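Local structure of appr-1-p processing domain protein (Thermus aquaticus Y51MC23, 5M31) at residues G17-A22 / A122-G127; L27-N32 / I84-T89; G35-G40 / D51-Y56. The protein belongs to the macro-domain family and is a single compact alpha/beta domain built round a mixed, mostly parallel beta-sheet. One frame throughout, in Å; residues are numbered along the deposited sequence.

In the fold
Contact 2 forms the middle of the fold, its centre about 4 Å from the centre of the chain, and pairs two neighbouring parallel strands of the mixed sheet. Contact 1 joins it through the next strand: A122 O takes a probable hydrogen bond from V28 N at 2.9 Å, and L19 packs on both V28 and L27. Contact 3, its centre about 9 Å from that of contact 2, packs M37 and Y56 on the sheet face that bears N29, V31 and N86; probable hydrogen bonds of 2.8 Å tie N32 O to Y56 OH and N86 ND2 to N52 OD1. Contacts 1 and 3 do not touch, their nearest atoms being about 8 Å apart. Bound glycerol lies near L19 and near V36.

Contact 1. Residues G17-A22 / A122-G127; sequences GNLLEA and ALPPLG
Apolar contacts between L19, A22, A122 and P124 carry this meeting of a short 3-10 turn with the end of a strand. L19 does most of the work. Its CG lies anti to the backbone N (chi1 168°), which lays the fork of the side chain against 122-127, where the two methyls part company. CD1 comes to 3.5 Å from A122 CB, while CD2 lies against the ring of P124, 3.8 Å from its CD, the two side chains crossing obliquely. A second, smaller touch is methyl to methyl, with A22 CB 3.6 Å from A122 CB, so the A122 methyl is met by both L19 and A22. Y157 of the neighbouring strand 153-157 also packs on L19, A22 and A122.

Hydrogen bonds within 17-22 shape the turn that presents L19. N18 OD1 accepts from L20 N at 2.9 Å; the donor sits 42° out of the carbonyl plane, and the N-H is bent to 143°. Backbone bonds from E21 N to N18 O and from A22 N to L19 O close the turn behind it. L19 N, in turn, donates to a bound glycerol, probably from the crystallisation liquor.

The arrangement is an Asx turn leading into a 3-10 segment, packed through L19 on the C-terminal end of strand 120-123 in the macro-domain sheet.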
# COMPACT_ATOMS: atom_id res chain seq x y z
N GLY A 17 -3.40 10.88 10.82
CA GLY A 17 -2.23 11.71 10.59
C GLY A 17 -1.71 11.62 9.18
O GLY A 17 -2.45 11.22 8.25
N ASN A 18 -0.40 11.90 9.01
CA ASN A 18 0.22 11.93 7.69
C ASN A 18 0.93 10.61 7.47
O ASN A 18 1.99 10.34 8.09
CB ASN A 18 1.25 13.03 7.59
CG ASN A 18 1.86 13.19 6.17
OD1 ASN A 18 1.79 12.29 5.30
ND2 ASN A 18 2.48 14.35 5.96
N LEU A 19 0.38 9.78 6.61
CA LEU A 19 0.98 8.45 6.35
C LEU A 19 2.46 8.53 5.99
O LEU A 19 3.26 7.63 6.36
CB LEU A 19 0.24 7.79 5.16
CG LEU A 19 0.84 6.58 4.55
CD1 LEU A 19 0.89 5.46 5.58
CD2 LEU A 19 0.01 6.18 3.31
N LEU A 20 2.83 9.58 5.27
CA LEU A 20 4.16 9.73 4.77
C LEU A 20 5.18 9.94 5.88
O LEU A 20 6.33 9.64 5.66
CB LEU A 20 4.25 10.86 3.77
CG LEU A 20 3.47 10.63 2.49
CD1 LEU A 20 3.78 11.73 1.49
CD2 LEU A 20 3.82 9.27 1.94
N GLU A 21 4.72 10.31 7.07
CA GLU A 21 5.57 10.51 8.23
C GLU A 21 5.68 9.30 9.15
O GLU A 21 6.33 9.37 10.20
CB GLU A 21 5.02 11.67 9.05
CG GLU A 21 5.27 12.98 8.37
CD GLU A 21 4.58 14.15 9.05
OE1 GLU A 21 3.99 14.00 10.16
OE2 GLU A 21 4.60 15.22 8.43
N ALA A 22 5.00 8.20 8.80
CA ALA A 22 4.96 7.08 9.69
C ALA A 22 6.43 6.57 9.86
O ALA A 22 7.10 6.36 8.88
CB ALA A 22 4.11 6.00 9.12
N ALA A 122 3.07 0.84 7.32
CA ALA A 122 1.92 1.72 7.42
C ALA A 122 1.18 1.75 6.10
O ALA A 122 1.79 1.77 5.05
CB ALA A 122 2.32 3.15 7.79
N LEU A 123 -0.14 1.84 6.24
CA LEU A 123 -1.07 1.76 5.13
C LEU A 123 -2.07 2.90 5.20
O LEU A 123 -2.49 3.30 6.29
CB LEU A 123 -1.96 0.54 5.30
CG LEU A 123 -1.77 -0.86 5.13
CD1 LEU A 123 -0.85 -1.34 6.23
CD2 LEU A 123 -3.16 -1.51 5.17
N PRO A 124 -2.52 3.37 4.03
CA PRO A 124 -3.73 4.16 3.97
C PRO A 124 -4.97 3.28 4.07
O PRO A 124 -4.86 2.09 4.03
CB PRO A 124 -3.63 4.83 2.58
CG PRO A 124 -2.90 3.85 1.76
CD PRO A 124 -2.05 3.02 2.69
N PRO A 125 -6.17 3.88 3.99
CA PRO A 125 -7.35 3.02 4.18
C PRO A 125 -7.80 2.25 2.90
O PRO A 125 -8.99 1.97 2.74
CB PRO A 125 -8.41 3.98 4.70
CG PRO A 125 -7.92 5.36 4.39
CD PRO A 125 -6.43 5.30 4.24
N LEU A 126 -6.86 1.94 2.03
CA LEU A 126 -7.07 1.15 0.80
C LEU A 126 -8.32 1.48 -0.00
O LEU A 126 -9.08 0.60 -0.33
CB LEU A 126 -7.00 -0.34 1.09
CG LEU A 126 -5.75 -0.72 1.91
CD1 LEU A 126 -5.72 -2.18 2.21
CD2 LEU A 126 -4.46 -0.34 1.20
N GLY A 127 -8.43 2.73 -0.36
CA GLY A 127 -9.48 3.18 -1.24
C GLY A 127 -10.80 3.40 -0.54
O GLY A 127 -11.85 3.61 -1.21

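Contact 2. Residues L27-N32 / I84-T89; sequences LVNTVN and IFNFPT
Strands 27-31 and 84-88 run parallel in direct register, L27 beside I84 through V31 beside P88, with their short axes 4.4 Å apart at closest and turned by 32°. Five backbone hydrogen bonds join 27-32 to 84-89, alternating in direction. F87 N to N29 O is the straightest at the acceptor, 2.7 Å long and almost along the C=O axis, whereas V31 N reaches F87 O from well above the carbonyl plane.

On the face bearing L27, N29 and V31, the asparagines of one register pair bond side chain to side chain. N29, its CG anti to the backbone N (chi1 -179°), gives ND2 to N86 OD1 at 3.0 Å, in the carbonyl plane of N86, although the two amide planes stand 72° apart. The other end of the N86 amide is held as well: ND2 donates to N52 OD1 and F71 O, which leaves this buried group little freedom to flip. V31 CG1 packs 4.0 Å from N86 CB.

On the other face, which bears V28, T30, F85 and F87, V28 CG1 meets F87 CB at 3.6 Å; near the end of the pair the methyls of T30 and T89 touch, CG2 to CG2, at 3.7 Å. T89 OG1 is bonded to S97 OG and to a water; that water gives V31 O a weak hydrogen bond.

Such a buried parallel strand pair, with helices packed on both faces, is the centre of the three-layer alpha/beta/alpha sandwich of macro domains.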
# COMPACT_ATOMS: atom_id res chain seq x y z
N LEU A 27 6.09 1.72 3.57
CA LEU A 27 4.82 2.41 3.34
C LEU A 27 4.09 1.76 2.19
O LEU A 27 4.68 1.39 1.17
CB LEU A 27 5.04 3.86 2.97
CG LEU A 27 5.71 4.75 4.03
CD1 LEU A 27 5.78 6.18 3.49
CD2 LEU A 27 5.01 4.71 5.38
N VAL A 28 2.79 1.70 2.35
CA VAL A 28 1.89 1.29 1.22
C VAL A 28 1.30 2.50 0.51
O VAL A 28 0.72 3.39 1.14
CB VAL A 28 0.74 0.39 1.75
CG1 VAL A 28 -0.19 0.01 0.62
CG2 VAL A 28 1.32 -0.84 2.43
N ASN A 29 1.45 2.48 -0.80
CA ASN A 29 0.90 3.47 -1.73
C ASN A 29 -0.18 2.76 -2.52
O ASN A 29 0.05 1.67 -3.01
CB ASN A 29 2.01 3.86 -2.68
CG ASN A 29 1.60 4.88 -3.68
OD1 ASN A 29 0.70 5.64 -3.44
ND2 ASN A 29 2.37 5.01 -4.72
N THR A 30 -1.34 3.37 -2.66
CA THR A 30 -2.45 2.76 -3.41
C THR A 30 -2.38 3.26 -4.86
O THR A 30 -2.35 4.49 -5.12
CB THR A 30 -3.80 3.04 -2.74
OG1 THR A 30 -3.86 4.41 -2.35
CG2 THR A 30 -4.01 2.15 -1.53
N VAL A 31 -2.28 2.32 -5.80
CA VAL A 31 -1.95 2.67 -7.16
C VAL A 31 -2.94 2.02 -8.14
O VAL A 31 -3.84 1.27 -7.75
CB VAL A 31 -0.50 2.33 -7.55
CG1 VAL A 31 0.44 3.07 -6.63
CG2 VAL A 31 -0.27 0.82 -7.52
N ASN A 32 -2.78 2.38 -9.37
CA ASN A 32 -3.46 1.69 -10.49
C ASN A 32 -2.41 0.97 -11.31
O ASN A 32 -1.21 0.93 -10.94
CB ASN A 32 -4.21 2.68 -11.35
CG ASN A 32 -3.29 3.77 -11.92
OD1 ASN A 32 -2.50 3.53 -12.82
ND2 ASN A 32 -3.34 4.95 -11.31
N ILE A 84 8.71 1.00 -0.50
CA ILE A 84 7.39 1.48 -0.95
C ILE A 84 6.64 0.32 -1.59
O ILE A 84 7.19 -0.31 -2.48
CB ILE A 84 7.52 2.61 -1.95
CG1 ILE A 84 8.41 3.75 -1.44
CG2 ILE A 84 6.10 3.16 -2.27
CD1 ILE A 84 7.91 4.42 -0.21
N PHE A 85 5.50 -0.08 -1.00
CA PHE A 85 4.69 -1.19 -1.47
C PHE A 85 3.54 -0.57 -2.29
O PHE A 85 2.63 0.01 -1.68
CB PHE A 85 4.07 -1.95 -0.34
CG PHE A 85 4.99 -2.97 0.35
CD1 PHE A 85 6.31 -2.74 0.62
CD2 PHE A 85 4.44 -4.11 0.87
CE1 PHE A 85 7.10 -3.72 1.31
CE2 PHE A 85 5.18 -5.06 1.57
CZ PHE A 85 6.53 -4.87 1.76
N ASN A 86 3.65 -0.68 -3.60
CA ASN A 86 2.71 -0.03 -4.52
C ASN A 86 1.61 -1.06 -4.76
O ASN A 86 1.81 -2.04 -5.44
CB ASN A 86 3.39 0.43 -5.80
CG ASN A 86 4.47 1.48 -5.58
OD1 ASN A 86 4.18 2.67 -5.38
ND2 ASN A 86 5.76 1.01 -5.51
N PHE A 87 0.49 -0.81 -4.08
CA PHE A 87 -0.68 -1.77 -3.93
C PHE A 87 -1.75 -1.36 -4.92
O PHE A 87 -2.39 -0.34 -4.73
CB PHE A 87 -1.16 -1.61 -2.46
CG PHE A 87 -2.25 -2.54 -2.03
CD1 PHE A 87 -3.51 -2.49 -2.58
CD2 PHE A 87 -2.08 -3.33 -0.93
CE1 PHE A 87 -4.54 -3.28 -2.10
CE2 PHE A 87 -3.11 -4.10 -0.42
CZ PHE A 87 -4.34 -4.09 -1.02
N PRO A 88 -1.96 -2.15 -5.97
CA PRO A 88 -3.00 -1.78 -6.92
C PRO A 88 -4.42 -1.95 -6.33
O PRO A 88 -4.73 -3.00 -5.81
CB PRO A 88 -2.75 -2.76 -8.10
CG PRO A 88 -1.39 -3.29 -7.88
CD PRO A 88 -1.20 -3.31 -6.43
N THR A 89 -5.29 -0.94 -6.46
CA THR A 89 -6.64 -1.10 -5.98
C THR A 89 -7.60 -1.00 -7.13
O THR A 89 -8.78 -1.11 -6.93
CB THR A 89 -7.06 -0.01 -5.00
OG1 THR A 89 -7.01 1.26 -5.64
CG2 THR A 89 -6.13 0.05 -3.78
O HOH W 1 -5.50 3.38 -6.08

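Contact 3. Residues G35-G40 / D51-Y56; sequences GVMGKG and DNYQAY
In this macro domain, a glycine-rich loop following strand 26-31 packs on helix 50-61 through a Met-aromatic cluster: M37 is inserted beside Y53 and Y56. The tight part belongs to M37, whose chain is extended beyond CG and ends tip to tip with Y56. Its CE sits over one face of the Y56 ring, offset toward the rim, 3.4 Å from CD2 and 3.8 Å from the ring centroid, a CH-pi contact. Y53 is met differently. M37 slides past it in the opposite direction, with CG near the plane at the ring edge, 3.7 Å from CD1, and SD also at that edge. Both tyrosines hold CG anti to the backbone N (chi1 172° in Y53, 159° in Y56), which brings both rings up against the loop.

At G35 the loop backbone itself meets Y56, CA lying 3.5 Å from CE2. Polar grip here is looser: G35 N gives the Y56 hydroxyl a weak bond, bent to 132°, while the stronger partner of that hydroxyl is N32 O. Y53 also has a cation-pi partner in K46.

The more open side, where G35, V36 and Y53 are partly exposed, is joined through water. One water donates to V36 O and, weakly, to Y56 OH. Another accepts from M37 N at 2.8 Å and lies 2.7 Å from Y53 OH.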
# COMPACT_ATOMS: atom_id res chain seq x y z
N GLY A 35 0.13 3.20 -14.76
CA GLY A 35 1.38 3.95 -14.69
C GLY A 35 1.19 5.41 -14.42
O GLY A 35 2.05 6.22 -14.76
N VAL A 36 0.08 5.75 -13.75
CA VAL A 36 -0.23 7.14 -13.42
C VAL A 36 -0.38 7.34 -11.90
O VAL A 36 -1.07 6.57 -11.22
CB VAL A 36 -1.54 7.51 -14.15
CG1 VAL A 36 -2.11 8.82 -13.64
CG2 VAL A 36 -1.28 7.55 -15.64
N MET A 37 0.32 8.34 -11.36
CA MET A 37 0.10 8.72 -9.97
C MET A 37 -0.33 10.16 -9.97
O MET A 37 0.48 11.06 -9.82
CB MET A 37 1.39 8.53 -9.13
CG MET A 37 1.80 7.08 -8.98
SD MET A 37 2.97 7.02 -7.57
CE MET A 37 3.67 5.41 -7.88
N GLY A 38 -1.62 10.38 -10.18
CA GLY A 38 -2.12 11.74 -10.46
C GLY A 38 -2.95 12.36 -9.35
O GLY A 38 -3.27 13.59 -9.40
N LYS A 39 -3.51 11.55 -8.47
CA LYS A 39 -4.42 12.08 -7.45
C LYS A 39 -4.36 11.29 -6.19
O LYS A 39 -3.78 10.20 -6.15
CB LYS A 39 -5.88 12.08 -7.97
CG LYS A 39 -6.60 10.75 -7.74
CD LYS A 39 -8.09 10.84 -8.08
CE LYS A 39 -8.32 10.62 -9.56
NZ LYS A 39 -9.77 10.42 -9.85
N GLY A 40 -4.93 11.85 -5.12
CA GLY A 40 -5.01 11.14 -3.85
C GLY A 40 -3.67 10.75 -3.27
O GLY A 40 -2.67 11.50 -3.32
N ASP A 51 11.89 8.44 -7.10
CA ASP A 51 12.53 7.24 -7.63
C ASP A 51 11.56 6.02 -7.67
O ASP A 51 11.59 5.22 -8.61
CB ASP A 51 13.77 6.90 -6.83
CG ASP A 51 14.83 7.97 -6.92
OD1 ASP A 51 14.72 8.91 -7.78
OD2 ASP A 51 15.82 7.83 -6.21
N ASN A 52 10.70 5.92 -6.65
CA ASN A 52 9.63 4.92 -6.62
C ASN A 52 8.69 5.13 -7.77
O ASN A 52 8.33 4.18 -8.45
CB ASN A 52 8.87 4.96 -5.33
CG ASN A 52 7.71 4.01 -5.29
OD1 ASN A 52 7.87 2.80 -5.23
ND2 ASN A 52 6.50 4.58 -5.39
N TYR A 53 8.33 6.39 -8.03
CA TYR A 53 7.40 6.68 -9.14
C TYR A 53 7.98 6.25 -10.47
O TYR A 53 7.32 5.52 -11.25
CB TYR A 53 7.06 8.15 -9.16
CG TYR A 53 6.27 8.55 -10.40
CD1 TYR A 53 4.98 8.10 -10.58
CD2 TYR A 53 6.86 9.27 -11.43
CE1 TYR A 53 4.29 8.37 -11.75
CE2 TYR A 53 6.14 9.60 -12.57
CZ TYR A 53 4.85 9.18 -12.69
OH TYR A 53 4.13 9.46 -13.85
N GLN A 54 9.24 6.58 -10.72
CA GLN A 54 9.86 6.17 -12.00
C GLN A 54 9.96 4.67 -12.10
O GLN A 54 9.70 4.11 -13.15
CB GLN A 54 11.26 6.80 -12.18
CG GLN A 54 11.28 8.34 -12.37
CD GLN A 54 10.36 8.89 -13.49
OE1 GLN A 54 10.11 8.25 -14.51
NE2 GLN A 54 9.90 10.13 -13.30
N ALA A 55 10.36 4.00 -11.01
CA ALA A 55 10.40 2.53 -11.02
C ALA A 55 9.04 1.91 -11.29
O ALA A 55 8.92 0.94 -12.08
CB ALA A 55 10.98 2.01 -9.72
N TYR A 56 8.02 2.50 -10.68
CA TYR A 56 6.62 2.08 -10.87
C TYR A 56 6.17 2.24 -12.32
O TYR A 56 5.53 1.34 -12.91
CB TYR A 56 5.72 2.85 -9.93
CG TYR A 56 4.27 2.90 -10.33
CD1 TYR A 56 3.37 1.86 -10.00
CD2 TYR A 56 3.79 3.99 -10.99
CE1 TYR A 56 2.02 1.92 -10.37
CE2 TYR A 56 2.48 4.05 -11.37
CZ TYR A 56 1.58 3.07 -11.02
OH TYR A 56 0.24 3.21 -11.50
O HOH W 2 -1.20 5.14 -9.21
O HOH W 3 1.62 10.17 -13.08